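Local coordinates for protein aldehyde dehydrogenase (Bartonella henselae, PDB 3I44) that probably oxidises aldehydes to carboxylic acids with a nicotinamide cofactor, as a member of the aldehyde dehydrogenase family, at residues A[28-33]-A[66-71]; A[191-196]-A[220-225]. The protein carries 1 engineered substitution. All coordinates share one frame; numbering follows the deposited sequence.

Contact 1. Residues A[28-33]-A[66-71]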
# COMPACT_ATOMS: atom_id res chain seq x y z
N PHE A 28 23.74 -0.45 -21.36
CA PHE A 28 22.71 0.09 -20.46
C PHE A 28 22.59 1.61 -20.68
O PHE A 28 23.52 2.22 -21.18
CB PHE A 28 23.07 -0.19 -19.00
CG PHE A 28 23.24 -1.66 -18.67
CD1 PHE A 28 22.53 -2.64 -19.34
CD2 PHE A 28 24.11 -2.05 -17.66
CE1 PHE A 28 22.69 -3.97 -19.03
CE2 PHE A 28 24.26 -3.39 -17.32
CZ PHE A 28 23.55 -4.36 -18.02
N TYR A 29 21.44 2.19 -20.37
CA TYR A 29 21.24 3.64 -20.52
C TYR A 29 21.24 4.26 -19.12
O TYR A 29 20.28 4.12 -18.32
CB TYR A 29 19.96 3.96 -21.29
CG TYR A 29 19.78 5.44 -21.59
CD1 TYR A 29 20.49 6.07 -22.61
CD2 TYR A 29 18.88 6.21 -20.86
CE1 TYR A 29 20.32 7.44 -22.90
CE2 TYR A 29 18.70 7.55 -21.13
CZ TYR A 29 19.43 8.17 -22.14
OH TYR A 29 19.24 9.51 -22.38
N ILE A 30 22.38 4.88 -18.79
CA ILE A 30 22.59 5.42 -17.46
C ILE A 30 23.11 6.86 -17.59
O ILE A 30 24.08 7.11 -18.29
CB ILE A 30 23.57 4.58 -16.63
CG1 ILE A 30 23.08 3.12 -16.51
CG2 ILE A 30 23.72 5.22 -15.24
CD1 ILE A 30 24.05 2.12 -15.78
N ASN A 31 22.42 7.78 -16.93
CA ASN A 31 22.80 9.18 -16.89
C ASN A 31 22.97 9.79 -18.28
O ASN A 31 23.94 10.48 -18.56
CB ASN A 31 24.08 9.34 -16.05
CG ASN A 31 24.17 10.70 -15.37
OD1 ASN A 31 23.17 11.41 -15.16
ND2 ASN A 31 25.37 11.07 -15.00
N GLY A 32 22.00 9.53 -19.16
CA GLY A 32 21.97 10.15 -20.47
C GLY A 32 22.84 9.51 -21.54
O GLY A 32 22.89 10.02 -22.63
N LEU A 33 23.48 8.38 -21.24
CA LEU A 33 24.43 7.73 -22.15
C LEU A 33 24.26 6.22 -22.17
O LEU A 33 23.98 5.60 -21.12
CB LEU A 33 25.88 8.02 -21.71
CG LEU A 33 26.39 9.47 -21.77
CD1 LEU A 33 27.80 9.55 -21.20
CD2 LEU A 33 26.37 9.99 -23.21
N ASP A 66 23.81 0.11 -8.79
CA ASP A 66 24.22 1.23 -7.94
C ASP A 66 24.48 2.44 -8.79
O ASP A 66 24.08 3.53 -8.43
CB ASP A 66 25.45 0.90 -7.08
CG ASP A 66 25.17 -0.14 -6.00
OD1 ASP A 66 24.03 -0.30 -5.54
OD2 ASP A 66 26.13 -0.84 -5.62
N LYS A 67 25.13 2.26 -9.93
CA LYS A 67 25.41 3.34 -10.88
C LYS A 67 24.11 4.03 -11.33
O LYS A 67 23.99 5.24 -11.26
CB LYS A 67 26.11 2.81 -12.15
CG LYS A 67 27.64 2.86 -12.22
CD LYS A 67 28.15 2.54 -13.69
CE LYS A 67 27.87 3.70 -14.70
NZ LYS A 67 28.28 3.37 -16.14
N ALA A 68 23.19 3.24 -11.86
CA ALA A 68 21.87 3.72 -12.29
C ALA A 68 21.16 4.49 -11.15
O ALA A 68 20.71 5.62 -11.34
CB ALA A 68 21.01 2.56 -12.81
N ILE A 69 21.12 3.90 -9.96
CA ILE A 69 20.43 4.53 -8.85
C ILE A 69 21.15 5.84 -8.45
O ILE A 69 20.48 6.82 -8.15
CB ILE A 69 20.32 3.58 -7.63
CG1 ILE A 69 19.41 2.39 -7.96
CG2 ILE A 69 19.82 4.34 -6.38
CD1 ILE A 69 19.51 1.25 -6.91
N ASN A 70 22.48 5.86 -8.45
CA ASN A 70 23.23 7.07 -8.11
C ASN A 70 22.90 8.19 -9.09
O ASN A 70 22.74 9.35 -8.69
CB ASN A 70 24.74 6.83 -8.12
CG ASN A 70 25.52 8.02 -7.58
OD1 ASN A 70 25.54 8.28 -6.39
ND2 ASN A 70 26.17 8.76 -8.47
N ALA A 71 22.84 7.85 -10.38
CA ALA A 71 22.49 8.81 -11.43
C ALA A 71 21.09 9.38 -11.19
O ALA A 71 20.87 10.57 -11.35
CB ALA A 71 22.56 8.15 -12.76
O HOH W 1 22.55 12.14 -12.75
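The side-chain amide of N31 turns one face to the methyl group of A71. A71 CB sits above the amide plane, 4.0 Å from N31 CG, and is 3.8 Å from N31 CB, so this is packing against a flat surface. A bridging water lies above the same face: it donates to N31 OD1 at 2.6 Å, well out of the amide plane, and to A71 O at 2.7 Å. Having CG anti to the backbone N (chi1 -151°) carries the amide out beside A71 and gives OD1 access to this water.

The apolar part of the contact belongs to I30, whose two branches both meet A68. CG2 presses on the backbone, 3.8 Å from A68 CA, and also reaches the methyl of A71. CD1 extends along the other branch to lie 4.3 Å from A68 CB, and it also meets the CB of K67. K67 touches I30 through this CB, while its NZ forms a salt bridge with D35.

The chain reverses just after I30 in a type I' turn to L33, with I30 N donating to L33 O at 2.9 Å. N31 and G32 both have positive phi, as the two central positions of this turn require. The turn is that of a tight beta-hairpin joining strands 23-30 and 33-35. Strand 28-30 runs 8.9 Å from the axis of helix 66-71, at 30° to it. Strand 221-223 packs against both, its N222 touching I30, A68 and A71, while V193 of strand 191-195 packs on A68.

Contact 2. Residues A[191-196]-A[220-225]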
# COMPACT_ATOMS: atom_id res chain seq x y z
N THR A 191 12.44 10.39 -10.35
CA THR A 191 13.44 9.78 -11.25
C THR A 191 13.38 8.26 -11.01
O THR A 191 12.76 7.77 -10.04
CB THR A 191 14.84 10.36 -10.98
OG1 THR A 191 15.23 10.02 -9.66
CG2 THR A 191 14.85 11.92 -11.11
N MET A 192 13.99 7.49 -11.90
CA MET A 192 13.66 6.04 -11.94
C MET A 192 14.75 5.17 -12.54
O MET A 192 15.52 5.63 -13.37
CB MET A 192 12.36 5.80 -12.73
CG MET A 192 12.44 6.22 -14.19
SD MET A 192 10.86 6.90 -14.83
CE MET A 192 10.86 8.48 -14.00
N VAL A 193 14.77 3.91 -12.11
CA VAL A 193 15.53 2.86 -12.76
C VAL A 193 14.54 1.79 -13.21
O VAL A 193 13.80 1.22 -12.39
CB VAL A 193 16.61 2.25 -11.87
CG1 VAL A 193 17.38 1.12 -12.64
CG2 VAL A 193 17.58 3.34 -11.42
N LEU A 194 14.52 1.55 -14.51
CA LEU A 194 13.72 0.50 -15.13
C LEU A 194 14.59 -0.73 -15.42
O LEU A 194 15.69 -0.60 -16.01
CB LEU A 194 13.10 1.01 -16.43
CG LEU A 194 12.41 -0.03 -17.35
CD1 LEU A 194 11.19 -0.61 -16.68
CD2 LEU A 194 12.05 0.57 -18.72
N LYS A 195 14.13 -1.89 -14.98
CA LYS A 195 14.69 -3.18 -15.44
C LYS A 195 13.63 -3.90 -16.24
O LYS A 195 12.67 -4.43 -15.66
CB LYS A 195 15.12 -4.06 -14.26
CG LYS A 195 15.83 -5.36 -14.71
CD LYS A 195 15.66 -6.51 -13.74
CE LYS A 195 14.34 -7.22 -13.94
NZ LYS A 195 14.20 -7.86 -15.28
N PRO A 196 13.78 -3.95 -17.58
CA PRO A 196 12.72 -4.67 -18.29
C PRO A 196 12.93 -6.17 -18.26
O PRO A 196 13.88 -6.64 -17.63
CB PRO A 196 12.83 -4.13 -19.71
CG PRO A 196 14.25 -3.75 -19.83
CD PRO A 196 14.63 -3.20 -18.52
N VAL A 220 17.31 11.16 -15.17
CA VAL A 220 15.88 11.08 -14.84
C VAL A 220 15.36 9.67 -15.12
O VAL A 220 14.63 9.08 -14.30
CB VAL A 220 15.10 12.15 -15.61
CG1 VAL A 220 13.60 12.02 -15.39
CG2 VAL A 220 15.61 13.56 -15.18
N PHE A 221 15.73 9.13 -16.28
CA PHE A 221 15.35 7.81 -16.65
C PHE A 221 16.59 6.96 -16.92
O PHE A 221 17.44 7.35 -17.69
CB PHE A 221 14.43 7.83 -17.88
CG PHE A 221 14.17 6.48 -18.44
CD1 PHE A 221 13.15 5.67 -17.92
CD2 PHE A 221 14.99 5.97 -19.46
CE1 PHE A 221 12.94 4.39 -18.42
CE2 PHE A 221 14.79 4.70 -19.96
CZ PHE A 221 13.75 3.90 -19.45
N ASN A 222 16.64 5.77 -16.31
CA ASN A 222 17.79 4.87 -16.49
C ASN A 222 17.30 3.45 -16.73
O ASN A 222 16.30 3.01 -16.13
CB ASN A 222 18.71 4.90 -15.24
CG ASN A 222 19.10 6.29 -14.86
OD1 ASN A 222 20.10 6.81 -15.35
ND2 ASN A 222 18.27 6.94 -14.00
N LEU A 223 17.98 2.73 -17.63
CA LEU A 223 17.61 1.38 -17.98
C LEU A 223 18.82 0.46 -17.81
O LEU A 223 19.90 0.72 -18.37
CB LEU A 223 17.04 1.29 -19.42
CG LEU A 223 16.60 -0.12 -19.91
CD1 LEU A 223 15.59 -0.07 -21.05
CD2 LEU A 223 17.81 -0.95 -20.37
N ILE A 224 18.64 -0.57 -16.99
CA ILE A 224 19.61 -1.66 -16.88
C ILE A 224 18.87 -2.97 -17.13
O ILE A 224 17.73 -3.13 -16.69
CB ILE A 224 20.32 -1.71 -15.49
CG1 ILE A 224 19.31 -1.90 -14.35
CG2 ILE A 224 21.19 -0.47 -15.30
CD1 ILE A 224 19.91 -2.03 -12.97
N ASN A 225 19.49 -3.87 -17.88
CA ASN A 225 18.93 -5.21 -18.05
C ASN A 225 19.42 -6.12 -16.94
O ASN A 225 20.40 -5.81 -16.24
CB ASN A 225 19.29 -5.79 -19.43
CG ASN A 225 18.53 -5.12 -20.56
OD1 ASN A 225 19.11 -4.68 -21.55
ND2 ASN A 225 17.22 -4.99 -20.38
O HOH W 2 16.48 -7.17 -18.68
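M192 reaches F221 with a side chain that can be traced atom by atom. CB leaves the strand on the sheet face it shares with F221, L194 and L223. CG, set between the backbone N and the carbonyl carbon (chi1 62°), meets F221 CD1 at 3.8 Å and also nears the carbonyl oxygen of V220. M192 SD then comes to the edge of the F221 ring, 4.0 Å from F221 CD1, a Met-aromatic contact. Bends at chi2 and chi3 leave M192 CE 3.8 Å from V220 O. Further along, L194 CD2 lies in the plane of that ring at its edge, 3.8 Å from F221 CZ.

These are the two parallel strands of the beta-alpha-beta unit 191-195, 202-213, 221-223, whose helix touches P196 and L223 through A204. L194 N donates to N222 O at 2.8 Å and nearly straight (173°), and I224 N to L194 O at 3.1 Å. M192 O accepts twice from N222: a weak bond from its N, and a straighter one from ND2 (3.1 Å, 164°), which also bonds G219 O.

The amide of N222 thus supplements the backbone ladder where it is weakest, and its OD1 accepts from N31 N, so a buried polar group has partners at both of its ends.

Contact 1 precedes contact 2 along the chain, and their centres are about 8 Å apart on the same side of the molecule. Contact 2 joins the strands of the beta-alpha-beta unit 191-195, 202-213, 221-223, part of a mixed seven-stranded sheet and consistent with the Rossmann-like cofactor domain of this family. Contact 1 lies beside strand 221-223, where Y29 O probably accepts a hydrogen bond from L223 N at 2.8 Å. Strand 23-30, which belongs to a separate four-stranded sheet, thus meets strand 221-223 through a backbone bond. Helix 62-79, which supplies residues 66-71 of contact 1, also packs on contact 2, with A72 touching N222 and F76 and W79 touching T191, tying the N-terminal hairpin to that seven-stranded sheet.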